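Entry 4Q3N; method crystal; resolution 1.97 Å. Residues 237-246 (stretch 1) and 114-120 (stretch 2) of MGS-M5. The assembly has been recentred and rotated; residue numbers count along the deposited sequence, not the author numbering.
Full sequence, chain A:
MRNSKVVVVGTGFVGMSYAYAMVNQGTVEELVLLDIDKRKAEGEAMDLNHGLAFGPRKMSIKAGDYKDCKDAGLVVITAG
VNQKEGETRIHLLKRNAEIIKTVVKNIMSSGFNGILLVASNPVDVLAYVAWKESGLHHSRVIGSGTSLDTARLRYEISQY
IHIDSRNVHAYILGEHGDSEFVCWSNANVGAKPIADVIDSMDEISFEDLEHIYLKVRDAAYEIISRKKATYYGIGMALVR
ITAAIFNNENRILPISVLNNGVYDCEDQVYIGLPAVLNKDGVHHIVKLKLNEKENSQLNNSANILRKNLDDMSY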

# COMPACT_ATOMS: atom_id res chain seq x y z
N ALA A 237 -10.18 1.74 -13.57
CA ALA A 237 -11.54 1.25 -13.32
C ALA A 237 -11.51 -0.29 -13.31
O ALA A 237 -12.11 -0.92 -12.43
CB ALA A 237 -12.54 1.76 -14.44
N LEU A 238 -10.84 -0.89 -14.31
CA LEU A 238 -10.77 -2.36 -14.38
C LEU A 238 -10.02 -2.94 -13.14
O LEU A 238 -10.37 -4.03 -12.63
CB LEU A 238 -10.08 -2.84 -15.66
CG LEU A 238 -10.86 -2.52 -16.96
CD1 LEU A 238 -10.00 -2.70 -18.26
CD2 LEU A 238 -12.18 -3.35 -17.00
N VAL A 239 -8.98 -2.25 -12.71
CA VAL A 239 -8.29 -2.68 -11.48
C VAL A 239 -9.26 -2.69 -10.31
O VAL A 239 -9.31 -3.65 -9.50
CB VAL A 239 -7.09 -1.78 -11.16
CG1 VAL A 239 -6.54 -2.16 -9.73
CG2 VAL A 239 -6.05 -1.98 -12.25
N ARG A 240 -10.06 -1.64 -10.22
CA ARG A 240 -10.95 -1.52 -9.06
C ARG A 240 -11.99 -2.61 -9.06
O ARG A 240 -12.33 -3.15 -7.99
CB ARG A 240 -11.65 -0.17 -9.04
CG ARG A 240 -12.36 0.12 -7.69
CD ARG A 240 -11.28 0.21 -6.52
NE ARG A 240 -11.87 0.18 -5.18
CZ ARG A 240 -12.33 -0.91 -4.55
NH1 ARG A 240 -12.35 -2.09 -5.16
NH2 ARG A 240 -12.81 -0.79 -3.31
N ILE A 241 -12.51 -2.93 -10.25
CA ILE A 241 -13.48 -4.03 -10.37
C ILE A 241 -12.81 -5.34 -9.96
O ILE A 241 -13.35 -6.12 -9.19
CB ILE A 241 -14.05 -4.13 -11.80
CG1 ILE A 241 -14.92 -2.88 -12.10
CG2 ILE A 241 -14.85 -5.42 -11.96
CD1 ILE A 241 -15.15 -2.60 -13.65
N THR A 242 -11.60 -5.54 -10.46
CA THR A 242 -10.83 -6.75 -10.14
C THR A 242 -10.61 -6.88 -8.62
O THR A 242 -10.70 -7.98 -8.03
CB THR A 242 -9.48 -6.72 -10.88
OG1 THR A 242 -9.75 -6.62 -12.31
CG2 THR A 242 -8.68 -8.00 -10.60
N ALA A 243 -10.26 -5.78 -7.99
CA ALA A 243 -9.93 -5.80 -6.54
C ALA A 243 -11.17 -6.10 -5.73
O ALA A 243 -11.11 -6.85 -4.75
CB ALA A 243 -9.33 -4.44 -6.11
N ALA A 244 -12.32 -5.58 -6.17
CA ALA A 244 -13.58 -5.89 -5.45
C ALA A 244 -13.85 -7.38 -5.45
O ALA A 244 -14.34 -7.96 -4.46
CB ALA A 244 -14.75 -5.15 -6.07
N ILE A 245 -13.56 -8.03 -6.59
CA ILE A 245 -13.76 -9.48 -6.70
C ILE A 245 -12.68 -10.28 -5.93
O ILE A 245 -12.99 -11.11 -5.08
CB ILE A 245 -13.76 -9.93 -8.19
CG1 ILE A 245 -14.94 -9.28 -8.91
CG2 ILE A 245 -13.74 -11.51 -8.26
CD1 ILE A 245 -14.83 -9.35 -10.49
N PHE A 246 -11.40 -10.03 -6.19
CA PHE A 246 -10.39 -10.87 -5.53
C PHE A 246 -10.28 -10.59 -4.01
O PHE A 246 -9.90 -11.46 -3.24
CB PHE A 246 -9.02 -10.69 -6.19
CG PHE A 246 -8.92 -11.46 -7.49
CD1 PHE A 246 -9.41 -10.91 -8.66
CD2 PHE A 246 -8.48 -12.76 -7.49
CE1 PHE A 246 -9.38 -11.67 -9.89
CE2 PHE A 246 -8.44 -13.53 -8.70
CZ PHE A 246 -8.90 -12.98 -9.88
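Stretch 2 (114-120) GILLVAS

Stretch 2, a short β-strand with loop residues at both ends, packs against the helix formed by residues 237-246, a helix that begins earlier in the chain. The strand, Ile115 to Val118, runs nearly antiparallel to it: the N-to-C directions differ by 164°, and the axes approach to 10.9 Å, a spacing filled by side chains. No hydrogen bond crosses between the two segments; the contact is apolar and buries 288 Å² in total. Gly114 leads in as loop, with phi/psi of -105/-149°, and makes no contact with the helix. Ile115, extended at -103/141°, points its CA-to-CB bond toward the helix near the C-terminal end of stretch 1. Its m,t rotamer puts Ile115 CD1 3.7 Å from Ile245 CG2, while Ile115 CA and Ile245 CA remain 9.2 Å apart. Leu116 follows the alternation of an extended strand and lies out of reach of the helix. Leu117 (-122/113°) returns toward it and has the largest covered area of either stretch, 77 Å². In its t,p rotamer, Leu117 CD2 lies 3.8 Å from Leu238 CD2 and also 3.8 Å from Ile241 CG2, so one methyl touches side chains from successive turns of the helix. The same Leu117 CD2 comes within 4.4 Å of Thr242 OG1, a looser approach; that hydroxyl donates a hydrogen bond to the backbone, with Thr242 OG1 2.7 Å from Leu238 O. Val118 (-98/127°) directs its CB away from the helix. Ala119 leaves the strand conformation at -114/-13° but still points toward the helix, its CB 3.9 Å from Leu238 CD1; here the backbones are closer, with Ala119 CA 8.0 Å from Leu238 CA. Ser120, at -56/144°, is out of reach, and its hydroxyl is hydrogen-bonded elsewhere in the structure.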

# COMPACT_ATOMS: atom_id res chain seq x y z
N GLY A 114 -14.41 -19.31 -14.30
CA GLY A 114 -14.29 -18.16 -13.43
C GLY A 114 -15.26 -17.08 -13.90
O GLY A 114 -16.33 -17.36 -14.45
N ILE A 115 -14.87 -15.84 -13.69
CA ILE A 115 -15.68 -14.69 -14.05
C ILE A 115 -15.16 -14.03 -15.34
O ILE A 115 -13.94 -13.94 -15.53
CB ILE A 115 -15.65 -13.69 -12.87
CG1 ILE A 115 -16.35 -14.35 -11.65
CG2 ILE A 115 -16.22 -12.31 -13.22
CD1 ILE A 115 -16.03 -13.55 -10.38
N LEU A 116 -16.07 -13.57 -16.21
CA LEU A 116 -15.68 -12.78 -17.41
C LEU A 116 -15.98 -11.33 -17.19
O LEU A 116 -17.09 -10.96 -16.76
CB LEU A 116 -16.46 -13.24 -18.69
CG LEU A 116 -16.24 -14.68 -19.15
CD1 LEU A 116 -17.16 -15.02 -20.35
CD2 LEU A 116 -14.76 -14.93 -19.54
N LEU A 117 -15.00 -10.51 -17.51
CA LEU A 117 -15.12 -9.05 -17.47
C LEU A 117 -14.82 -8.46 -18.85
O LEU A 117 -13.69 -8.55 -19.32
CB LEU A 117 -14.14 -8.45 -16.46
CG LEU A 117 -13.97 -6.94 -16.40
CD1 LEU A 117 -15.34 -6.25 -16.29
CD2 LEU A 117 -13.06 -6.53 -15.17
N VAL A 118 -15.83 -7.88 -19.50
CA VAL A 118 -15.64 -7.40 -20.88
C VAL A 118 -15.35 -5.90 -20.83
O VAL A 118 -16.08 -5.16 -20.18
CB VAL A 118 -16.91 -7.68 -21.72
CG1 VAL A 118 -16.75 -7.08 -23.14
CG2 VAL A 118 -17.13 -9.17 -21.82
N ALA A 119 -14.26 -5.44 -21.46
CA ALA A 119 -14.00 -4.00 -21.51
C ALA A 119 -14.09 -3.48 -22.96
O ALA A 119 -14.15 -2.28 -23.18
CB ALA A 119 -12.62 -3.64 -20.93
N SER A 120 -14.12 -4.39 -23.92
CA SER A 120 -14.22 -4.04 -25.34
C SER A 120 -15.45 -3.19 -25.60
O SER A 120 -16.48 -3.46 -25.02
CB SER A 120 -14.32 -5.31 -26.19
OG SER A 120 -13.23 -6.18 -25.95